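Local structure of uncharacterized protein conserved in bacteria (Streptococcus suis, 4FZ4) at residues 6-11 and 68-73; 33-38 and 91-96; 107-112 and 138-143. The protein probably mediates attachment of the bacterium to host cells, as a surface antigen with a domain thought to bind glycosaminoglycans. All coordinates share one frame; numbering follows the deposited sequence.

How the contacts relate
Contacts 1 and 2 draw on the same long helix, 66-95, near its two ends; their centres lie about 32 Å apart on opposite sides of the chain's centre, and each is only partly buried. Contact 3, which joins helices 100-110 and 123-152, lies deeper, on the same side as contact 2, and the two meet where L92 CD1 packs 3.8 Å from I141 CG2. The chemistry follows the setting. Contact 1 pairs a surface salt bridge with an inner aliphatic touch, contact 2 is almost wholly polar and centred on one arginine, and contact 3 sets an apolar core beside a histidine-arginine pair, each member with an acidic partner of its own.

Contact 1 of 3, residues 6-11 and 68-73; sequences VEEVQK and KVKGDL
E8 and K70 meet on the outer side of a helical bundle, where helix 3-23 lies beside helix 66-95 and both segments run in the same general direction. The two side chains cross at about a right angle. K70 is fully extended, its CG anti to the backbone N (chi1 -174°) and every later torsion close to straight, and this carries the ammonium clear of its own helix to the neighbouring one. E8 is stretched out in the same way. K70 NZ faces both carboxylate oxygens evenly, 3.4 Å from E8 OE2 and equally far from E8 OE1, a salt bridge rather than a clear hydrogen bond. E8 is exposed and K70 partly so, and solvent would probably weaken the pair.

Further in, the character changes from ionic to aliphatic. V9, whose CA lies 7.3 Å from the CA of K70, offers a methyl group to L73, which points toward it. L73 continues onto V12, V13 and L16 of helix 3-23 and onto N52 of helix 36-55, while V9 also touches A56, so the pair belongs to a larger seam among three helices. The apolar touch itself is light: V9 CG1 rests 4.3 Å from L73 CD1.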
loop_
_atom_site.group_PDB
_atom_site.type_symbol
_atom_site.label_atom_id
_atom_site.label_comp_id
_atom_site.label_asym_id
_atom_site.label_seq_id
_atom_site.Cartn_x
_atom_site.Cartn_y
_atom_site.Cartn_z
ATOM N N VAL A 6 -18.155 -3.663 -17.292
ATOM C CA VAL A 6 -17.846 -4.764 -16.381
ATOM C C VAL A 6 -16.431 -5.316 -16.549
ATOM O O VAL A 6 -15.788 -5.698 -15.569
ATOM C CB VAL A 6 -18.843 -5.934 -16.546
ATOM C CG1 VAL A 6 -20.255 -5.480 -16.186
ATOM C CG2 VAL A 6 -18.791 -6.467 -17.968
ATOM N N GLU A 7 -15.951 -5.376 -17.786
ATOM C CA GLU A 7 -14.609 -5.879 -18.034
ATOM C C GLU A 7 -13.612 -4.892 -17.466
ATOM O O GLU A 7 -12.537 -5.271 -16.997
ATOM C CB GLU A 7 -14.376 -6.073 -19.527
ATOM C CG GLU A 7 -14.800 -7.443 -20.016
ATOM C CD GLU A 7 -14.103 -8.563 -19.261
ATOM O OE1 GLU A 7 -12.854 -8.563 -19.219
ATOM O OE2 GLU A 7 -14.802 -9.443 -18.707
ATOM N N GLU A 8 -13.988 -3.621 -17.513
ATOM C CA GLU A 8 -13.159 -2.553 -16.981
ATOM C C GLU A 8 -12.841 -2.945 -15.539
ATOM O O GLU A 8 -11.751 -2.684 -15.026
ATOM C CB GLU A 8 -13.948 -1.246 -17.010
ATOM C CG GLU A 8 -13.137 -0.000 -16.739
ATOM C CD GLU A 8 -14.015 1.234 -16.614
ATOM O OE1 GLU A 8 -13.480 2.362 -16.722
ATOM O OE2 GLU A 8 -15.240 1.074 -16.401
ATOM N N VAL A 9 -13.808 -3.595 -14.902
ATOM C CA VAL A 9 -13.681 -4.048 -13.523
ATOM C C VAL A 9 -12.841 -5.317 -13.388
ATOM O O VAL A 9 -11.879 -5.346 -12.617
ATOM C CB VAL A 9 -15.069 -4.308 -12.908
ATOM C CG1 VAL A 9 -14.930 -4.806 -11.482
ATOM C CG2 VAL A 9 -15.884 -3.035 -12.945
ATOM N N GLN A 10 -13.211 -6.363 -14.126
ATOM C CA GLN A 10 -12.479 -7.625 -14.080
ATOM C C GLN A 10 -10.982 -7.355 -14.214
ATOM O O GLN A 10 -10.162 -8.029 -13.595
ATOM C CB GLN A 10 -12.936 -8.564 -15.208
ATOM C CG GLN A 10 -14.343 -9.163 -15.056
ATOM C CD GLN A 10 -14.475 -10.096 -13.859
ATOM O OE1 GLN A 10 -13.552 -10.852 -13.540
ATOM N NE2 GLN A 10 -15.638 -10.060 -13.200
ATOM N N LYS A 11 -10.635 -6.359 -15.019
ATOM C CA LYS A 11 -9.244 -5.999 -15.226
ATOM C C LYS A 11 -8.656 -5.404 -13.943
ATOM O O LYS A 11 -7.605 -5.845 -13.476
ATOM C CB LYS A 11 -9.136 -4.996 -16.373
ATOM C CG LYS A 11 -7.720 -4.763 -16.870
ATOM C CD LYS A 11 -7.665 -3.618 -17.871
ATOM C CE LYS A 11 -7.872 -2.272 -17.193
ATOM N NZ LYS A 11 -9.179 -2.172 -16.481
ATOM N N LYS A 68 -19.708 1.753 -5.671
ATOM C CA LYS A 68 -19.128 1.622 -4.340
ATOM C C LYS A 68 -18.035 0.558 -4.333
ATOM O O LYS A 68 -16.932 0.788 -3.829
ATOM C CB LYS A 68 -20.211 1.249 -3.327
ATOM C CG LYS A 68 -21.136 2.403 -2.963
ATOM C CD LYS A 68 -20.357 3.508 -2.260
ATOM C CE LYS A 68 -21.209 4.739 -2.047
ATOM N NZ LYS A 68 -20.417 5.845 -1.439
ATOM N N VAL A 69 -18.346 -0.608 -4.889
ATOM C CA VAL A 69 -17.384 -1.697 -4.948
ATOM C C VAL A 69 -16.166 -1.288 -5.769
ATOM O O VAL A 69 -15.036 -1.657 -5.440
ATOM C CB VAL A 69 -18.021 -2.985 -5.550
ATOM C CG1 VAL A 69 -16.941 -4.014 -5.862
ATOM C CG2 VAL A 69 -19.019 -3.579 -4.554
ATOM N N LYS A 70 -16.391 -0.515 -6.829
ATOM C CA LYS A 70 -15.289 -0.074 -7.673
ATOM C C LYS A 70 -14.338 0.856 -6.921
ATOM O O LYS A 70 -13.137 0.604 -6.852
ATOM C CB LYS A 70 -15.812 0.633 -8.925
ATOM C CG LYS A 70 -14.699 0.973 -9.908
ATOM C CD LYS A 70 -15.217 1.588 -11.198
ATOM C CE LYS A 70 -14.062 1.861 -12.161
ATOM N NZ LYS A 70 -14.510 2.495 -13.434
ATOM N N GLY A 71 -14.880 1.932 -6.357
ATOM C CA GLY A 71 -14.051 2.862 -5.616
ATOM C C GLY A 71 -13.200 2.140 -4.590
ATOM O O GLY A 71 -12.040 2.497 -4.378
ATOM N N ASP A 72 -13.779 1.125 -3.951
ATOM C CA ASP A 72 -13.079 0.337 -2.935
ATOM C C ASP A 72 -11.879 -0.385 -3.539
ATOM O O ASP A 72 -10.827 -0.529 -2.901
ATOM C CB ASP A 72 -14.032 -0.690 -2.306
ATOM C CG ASP A 72 -14.887 -0.095 -1.198
ATOM O OD1 ASP A 72 -15.346 1.058 -1.353
ATOM O OD2 ASP A 72 -15.111 -0.782 -0.174
ATOM N N LEU A 73 -12.045 -0.853 -4.769
ATOM C CA LEU A 73 -10.956 -1.536 -5.445
ATOM C C LEU A 73 -9.821 -0.545 -5.646
ATOM O O LEU A 73 -8.653 -0.868 -5.405
ATOM C CB LEU A 73 -11.423 -2.103 -6.786
ATOM C CG LEU A 73 -12.476 -3.216 -6.690
ATOM C CD1 LEU A 73 -12.553 -3.948 -8.033
ATOM C CD2 LEU A 73 -12.115 -4.199 -5.591
#

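Contact 2 of 3, residues 33-38 and 91-96; sequences QDYSYQ and ELRKKY
R93, on the last turns of helix 66-95, faces D34 and Y35 just where helix 36-55 begins, with Y35 at the N-cap position. The ionic part is a long salt bridge, with D34 OD1 3.9 Å from R93 NH1. The carboxylate and guanidinium planes are only 25° apart, yet the gap is too wide for a close paired grip. A second acid, E103 of helix 100-110, forms a salt bridge with R93 NE and is its strongest polar partner. A further long ion pair, K94 NZ to E91 OE1 at 3.8 Å, runs along the same helix.

The polar approach comes from Y35. Its hydroxyl oxygen OH reaches R93 NH1 at 3.0 Å, with the ring and guanidinium planes nearly perpendicular, 84° apart, and the two side chains running past one another, antiparallel in sense. A bend in the arginine at chi3 (72°) turns the guanidinium toward this meeting point. On the tyrosine's own segment, S36 OG donates a hydrogen bond to Q33 O at 2.7 Å, tying the chain together where the helix starts.

The remaining contacts are made by carbon. D34 CB sits over the centre of the Y35 ring, 3.9 Å above its plane. The ring also meets that of Y29 and touches A90 and Y106, so the tyrosine is buried even though its hydroxyl is turned to the arginine.

Together these contacts imply that the positive charge of R93 is probably balanced by two acids from different parts of the chain, E103 in its salt bridge and D34 more loosely, an arrangement likely to tie the ends of helices 66-95 and 100-110 to the approach to helix 36-55.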
loop_
_atom_site.group_PDB
_atom_site.type_symbol
_atom_site.label_atom_id
_atom_site.label_comp_id
_atom_site.label_asym_id
_atom_site.label_seq_id
_atom_site.Cartn_x
_atom_site.Cartn_y
_atom_site.Cartn_z
ATOM N N GLN A 33 6.680 -4.241 17.508
ATOM C CA GLN A 33 5.683 -3.284 17.976
ATOM C C GLN A 33 5.595 -2.061 17.069
ATOM O O GLN A 33 4.543 -1.425 16.976
ATOM C CB GLN A 33 6.001 -2.861 19.418
ATOM C CG GLN A 33 4.996 -1.895 20.043
ATOM C CD GLN A 33 5.385 -0.438 19.873
ATOM O OE1 GLN A 33 4.558 0.462 20.046
ATOM N NE2 GLN A 33 6.650 -0.195 19.545
ATOM N N ASP A 34 6.692 -1.743 16.388
ATOM C CA ASP A 34 6.725 -0.583 15.498
ATOM C C ASP A 34 5.725 -0.675 14.339
ATOM O O ASP A 34 5.261 0.346 13.827
ATOM C CB ASP A 34 8.130 -0.399 14.919
ATOM C CG ASP A 34 9.194 -0.301 15.989
ATOM O OD1 ASP A 34 10.348 0.029 15.645
ATOM O OD2 ASP A 34 8.883 -0.559 17.171
ATOM N N TYR A 35 5.384 -1.900 13.949
ATOM C CA TYR A 35 4.483 -2.133 12.823
ATOM C C TYR A 35 3.175 -2.815 13.202
ATOM O O TYR A 35 2.376 -3.173 12.332
ATOM C CB TYR A 35 5.215 -2.983 11.794
ATOM C CG TYR A 35 6.640 -2.539 11.585
ATOM C CD1 TYR A 35 6.921 -1.276 11.073
ATOM C CD2 TYR A 35 7.710 -3.370 11.916
ATOM C CE1 TYR A 35 8.228 -0.844 10.889
ATOM C CE2 TYR A 35 9.034 -2.946 11.737
ATOM C CZ TYR A 35 9.279 -1.679 11.221
ATOM O OH TYR A 35 10.565 -1.233 11.034
ATOM N N SER A 36 2.963 -2.992 14.501
ATOM C CA SER A 36 1.766 -3.643 15.013
ATOM C C SER A 36 0.493 -2.998 14.490
ATOM O O SER A 36 -0.486 -3.691 14.199
ATOM C CB SER A 36 1.778 -3.610 16.543
ATOM O OG SER A 36 2.024 -2.294 17.017
ATOM N N TYR A 37 0.502 -1.673 14.371
ATOM C CA TYR A 37 -0.669 -0.968 13.874
ATOM C C TYR A 37 -0.879 -1.193 12.364
ATOM O O TYR A 37 -1.984 -1.513 11.928
ATOM C CB TYR A 37 -0.554 0.525 14.186
ATOM C CG TYR A 37 -1.774 1.312 13.759
ATOM C CD1 TYR A 37 -1.899 1.782 12.457
ATOM C CD2 TYR A 37 -2.812 1.557 14.647
ATOM C CE1 TYR A 37 -3.026 2.483 12.046
ATOM C CE2 TYR A 37 -3.949 2.254 14.247
ATOM C CZ TYR A 37 -4.044 2.717 12.945
ATOM O OH TYR A 37 -5.138 3.445 12.554
ATOM N N GLN A 38 0.175 -1.022 11.571
ATOM C CA GLN A 38 0.079 -1.238 10.124
ATOM C C GLN A 38 -0.284 -2.694 9.834
ATOM O O GLN A 38 -1.058 -2.981 8.924
ATOM C CB GLN A 38 1.412 -0.899 9.440
ATOM C CG GLN A 38 1.525 -1.399 7.990
ATOM C CD GLN A 38 0.542 -0.731 7.038
ATOM O OE1 GLN A 38 0.403 -1.138 5.878
ATOM N NE2 GLN A 38 -0.142 0.296 7.520
ATOM N N GLU A 91 12.624 -3.519 6.101
ATOM C CA GLU A 91 13.801 -4.253 5.652
ATOM C C GLU A 91 15.025 -3.351 5.630
ATOM O O GLU A 91 16.101 -3.736 6.101
ATOM C CB GLU A 91 13.566 -4.837 4.255
ATOM C CG GLU A 91 14.416 -6.062 3.969
ATOM C CD GLU A 91 13.963 -7.286 4.755
ATOM O OE1 GLU A 91 13.486 -7.131 5.900
ATOM O OE2 GLU A 91 14.095 -8.411 4.233
ATOM N N LEU A 92 14.864 -2.145 5.094
ATOM C CA LEU A 92 15.972 -1.193 5.029
ATOM C C LEU A 92 16.452 -0.789 6.418
ATOM O O LEU A 92 17.656 -0.713 6.668
ATOM C CB LEU A 92 15.552 0.049 4.244
ATOM C CG LEU A 92 15.374 -0.225 2.746
ATOM C CD1 LEU A 92 14.812 1.006 2.069
ATOM C CD2 LEU A 92 16.716 -0.620 2.121
ATOM N N ARG A 93 15.513 -0.537 7.328
ATOM C CA ARG A 93 15.892 -0.138 8.678
ATOM C C ARG A 93 16.731 -1.202 9.375
ATOM O O ARG A 93 17.602 -0.872 10.175
ATOM C CB ARG A 93 14.653 0.182 9.514
ATOM C CG ARG A 93 13.914 1.410 9.034
ATOM C CD ARG A 93 12.685 1.662 9.892
ATOM N NE ARG A 93 13.027 2.157 11.225
ATOM C CZ ARG A 93 12.217 2.084 12.278
ATOM N NH1 ARG A 93 11.018 1.528 12.156
ATOM N NH2 ARG A 93 12.598 2.577 13.448
ATOM N N LYS A 94 16.472 -2.472 9.074
ATOM C CA LYS A 94 17.238 -3.560 9.680
ATOM C C LYS A 94 18.632 -3.667 9.063
ATOM O O LYS A 94 19.579 -4.066 9.725
ATOM C CB LYS A 94 16.517 -4.893 9.503
ATOM C CG LYS A 94 15.177 -4.963 10.204
ATOM C CD LYS A 94 14.404 -6.216 9.813
ATOM C CE LYS A 94 12.949 -6.111 10.263
ATOM N NZ LYS A 94 12.039 -6.970 9.448
ATOM N N LYS A 95 18.746 -3.308 7.791
ATOM C CA LYS A 95 20.018 -3.382 7.076
ATOM C C LYS A 95 20.875 -2.151 7.364
ATOM O O LYS A 95 22.103 -2.201 7.284
ATOM C CB LYS A 95 19.740 -3.503 5.577
ATOM C CG LYS A 95 20.862 -4.082 4.745
ATOM C CD LYS A 95 20.342 -4.502 3.370
ATOM C CE LYS A 95 19.246 -5.565 3.497
ATOM N NZ LYS A 95 18.688 -5.986 2.183
ATOM N N TYR A 96 20.219 -1.046 7.703
ATOM C CA TYR A 96 20.916 0.198 8.019
ATOM C C TYR A 96 20.321 0.799 9.292
ATOM O O TYR A 96 19.794 1.913 9.287
ATOM C CB TYR A 96 20.788 1.176 6.848
ATOM C CG TYR A 96 21.282 0.591 5.539
ATOM C CD1 TYR A 96 22.586 0.104 5.419
ATOM C CD2 TYR A 96 20.440 0.494 4.429
ATOM C CE1 TYR A 96 23.039 -0.467 4.231
ATOM C CE2 TYR A 96 20.885 -0.076 3.233
ATOM C CZ TYR A 96 22.184 -0.555 3.142
ATOM O OH TYR A 96 22.631 -1.122 1.970
#

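Contact 3 of 3, residues 107-112 and 138-143; sequences NAHLKQ and MGRIKQ
L110, buried in the last part of helix 100-110, extends its CD1 methyl toward two residues of helix 123-152. With I141 it meets tip to tip, L110 CD1 lying 3.9 Å from I141 CD1. M138 comes across instead, at about a right angle, and brings its sulfur SD to 4.0 Å from the same methyl of L110; a bend at chi2 (57°) turns the thioether that way. M138 also packs on Y85, Q88 and V89, which places the leucine next to the layer formed by helix 66-95. Behind it, Q112 NE2 donates a nearly straight hydrogen bond to L110 O, 2.9 Å long, which gives the L110 carbonyl a partner.

R140 and H109 form the polar flank. Their side chains cross at about a right angle with ring and guanidinium planes 73° apart, and H109 CD2 lies at the guanidinium edge, 3.3 Å from R140 NH2. H109 NE2 is equally near that nitrogen.

Each of the two groups has a stronger partner outside the segments. H109 ND1 is hydrogen-bonded to E133, and R140 NE forms a salt bridge with E105 on helix 100-110, so two acids probably fix ring and guanidinium. The H109 ring also carries A108 CB over the centre of one face.

An apolar centre with a polar fringe, where a short helix with a wider pi-type turn at 107-110 packs on a long one, is the kind of helix-helix packing found in an all-helical bundle.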
loop_
_atom_site.group_PDB
_atom_site.type_symbol
_atom_site.label_atom_id
_atom_site.label_comp_id
_atom_site.label_asym_id
_atom_site.label_seq_id
_atom_site.Cartn_x
_atom_site.Cartn_y
_atom_site.Cartn_z
ATOM N N ASN A 107 9.193 7.963 10.022
ATOM C CA ASN A 107 8.355 8.496 11.092
ATOM C C ASN A 107 7.503 9.676 10.668
ATOM O O ASN A 107 6.340 9.781 11.043
ATOM C CB ASN A 107 9.213 8.910 12.287
ATOM C CG ASN A 107 9.749 7.720 13.056
ATOM O OD1 ASN A 107 10.591 7.868 13.938
ATOM N ND2 ASN A 107 9.259 6.532 12.731
ATOM N N ALA A 108 8.085 10.562 9.875
ATOM C CA ALA A 108 7.375 11.746 9.424
ATOM C C ALA A 108 6.360 11.518 8.304
ATOM O O ALA A 108 5.314 12.149 8.292
ATOM C CB ALA A 108 8.385 12.797 8.974
ATOM N N HIS A 109 6.648 10.604 7.380
ATOM C CA HIS A 109 5.770 10.426 6.232
ATOM C C HIS A 109 5.125 9.080 5.940
ATOM O O HIS A 109 4.155 9.030 5.188
ATOM C CB HIS A 109 6.521 10.857 4.971
ATOM C CG HIS A 109 7.116 12.227 5.052
ATOM N ND1 HIS A 109 6.349 13.369 5.156
ATOM C CD2 HIS A 109 8.405 12.643 5.008
ATOM C CE1 HIS A 109 7.141 14.428 5.170
ATOM N NE2 HIS A 109 8.394 14.014 5.080
ATOM N N LEU A 110 5.638 7.994 6.505
ATOM C CA LEU A 110 5.065 6.691 6.196
ATOM C C LEU A 110 4.480 5.931 7.368
ATOM O O LEU A 110 3.445 5.282 7.226
ATOM C CB LEU A 110 6.113 5.821 5.488
ATOM C CG LEU A 110 6.723 6.452 4.226
ATOM C CD1 LEU A 110 8.111 5.888 3.966
ATOM C CD2 LEU A 110 5.799 6.233 3.047
ATOM N N LYS A 111 5.136 6.003 8.519
ATOM C CA LYS A 111 4.655 5.285 9.695
ATOM C C LYS A 111 3.171 5.525 9.923
ATOM O O LYS A 111 2.724 6.663 9.965
ATOM C CB LYS A 111 5.436 5.692 10.947
ATOM C CG LYS A 111 5.002 4.930 12.185
ATOM C CD LYS A 111 5.829 5.272 13.414
ATOM C CE LYS A 111 5.322 4.480 14.616
ATOM N NZ LYS A 111 6.128 4.708 15.845
ATOM N N GLN A 112 2.426 4.433 10.066
ATOM C CA GLN A 112 0.985 4.478 10.293
ATOM C C GLN A 112 0.693 4.374 11.790
ATOM O O GLN A 112 1.208 3.481 12.469
ATOM C CB GLN A 112 0.299 3.316 9.565
ATOM C CG GLN A 112 0.545 3.277 8.064
ATOM C CD GLN A 112 -0.193 4.366 7.323
ATOM O OE1 GLN A 112 -1.424 4.426 7.350
ATOM N NE2 GLN A 112 0.552 5.238 6.652
ATOM N N MET A 138 9.523 7.841 0.144
ATOM C CA MET A 138 10.064 6.549 -0.238
ATOM C C MET A 138 11.260 6.787 -1.164
ATOM O O MET A 138 12.291 6.114 -1.064
ATOM C CB MET A 138 8.993 5.740 -0.962
ATOM C CG MET A 138 9.203 4.250 -0.885
ATOM S SD MET A 138 9.279 3.688 0.824
ATOM C CE MET A 138 10.298 2.274 0.619
ATOM N N GLY A 139 11.116 7.760 -2.062
ATOM C CA GLY A 139 12.191 8.083 -2.980
ATOM C C GLY A 139 13.421 8.602 -2.257
ATOM O O GLY A 139 14.547 8.193 -2.537
ATOM N N ARG A 140 13.214 9.507 -1.312
ATOM C CA ARG A 140 14.332 10.063 -0.569
ATOM C C ARG A 140 15.009 8.961 0.234
ATOM O O ARG A 140 16.232 8.880 0.293
ATOM C CB ARG A 140 13.845 11.193 0.342
ATOM C CG ARG A 140 13.326 12.412 -0.448
ATOM C CD ARG A 140 13.154 13.641 0.456
ATOM N NE ARG A 140 12.093 13.448 1.444
ATOM C CZ ARG A 140 10.804 13.704 1.222
ATOM N NH1 ARG A 140 10.406 14.176 0.049
ATOM N NH2 ARG A 140 9.908 13.462 2.173
ATOM N N ILE A 141 14.210 8.099 0.843
ATOM C CA ILE A 141 14.772 7.003 1.609
ATOM C C ILE A 141 15.687 6.177 0.699
ATOM O O ILE A 141 16.785 5.784 1.096
ATOM C CB ILE A 141 13.653 6.115 2.189
ATOM C CG1 ILE A 141 13.010 6.824 3.376
ATOM C CG2 ILE A 141 14.199 4.754 2.585
ATOM C CD1 ILE A 141 12.018 5.969 4.141
ATOM N N LYS A 142 15.238 5.940 -0.530
ATOM C CA LYS A 142 16.019 5.162 -1.476
ATOM C C LYS A 142 17.314 5.833 -1.927
ATOM O O LYS A 142 18.284 5.151 -2.279
ATOM C CB LYS A 142 15.155 4.763 -2.673
ATOM C CG LYS A 142 14.203 3.629 -2.318
ATOM C CD LYS A 142 13.334 3.191 -3.474
ATOM C CE LYS A 142 12.451 2.003 -3.082
ATOM N NZ LYS A 142 11.436 1.714 -4.151
ATOM N N GLN A 143 17.338 7.161 -1.923
ATOM C CA GLN A 143 18.560 7.866 -2.282
ATOM C C GLN A 143 19.554 7.602 -1.157
ATOM O O GLN A 143 20.731 7.377 -1.402
ATOM C CB GLN A 143 18.320 9.366 -2.385
ATOM C CG GLN A 143 17.546 9.783 -3.605
ATOM C CD GLN A 143 17.896 11.193 -4.039
ATOM O OE1 GLN A 143 18.055 12.090 -3.206
ATOM N NE2 GLN A 143 18.013 11.400 -5.349
#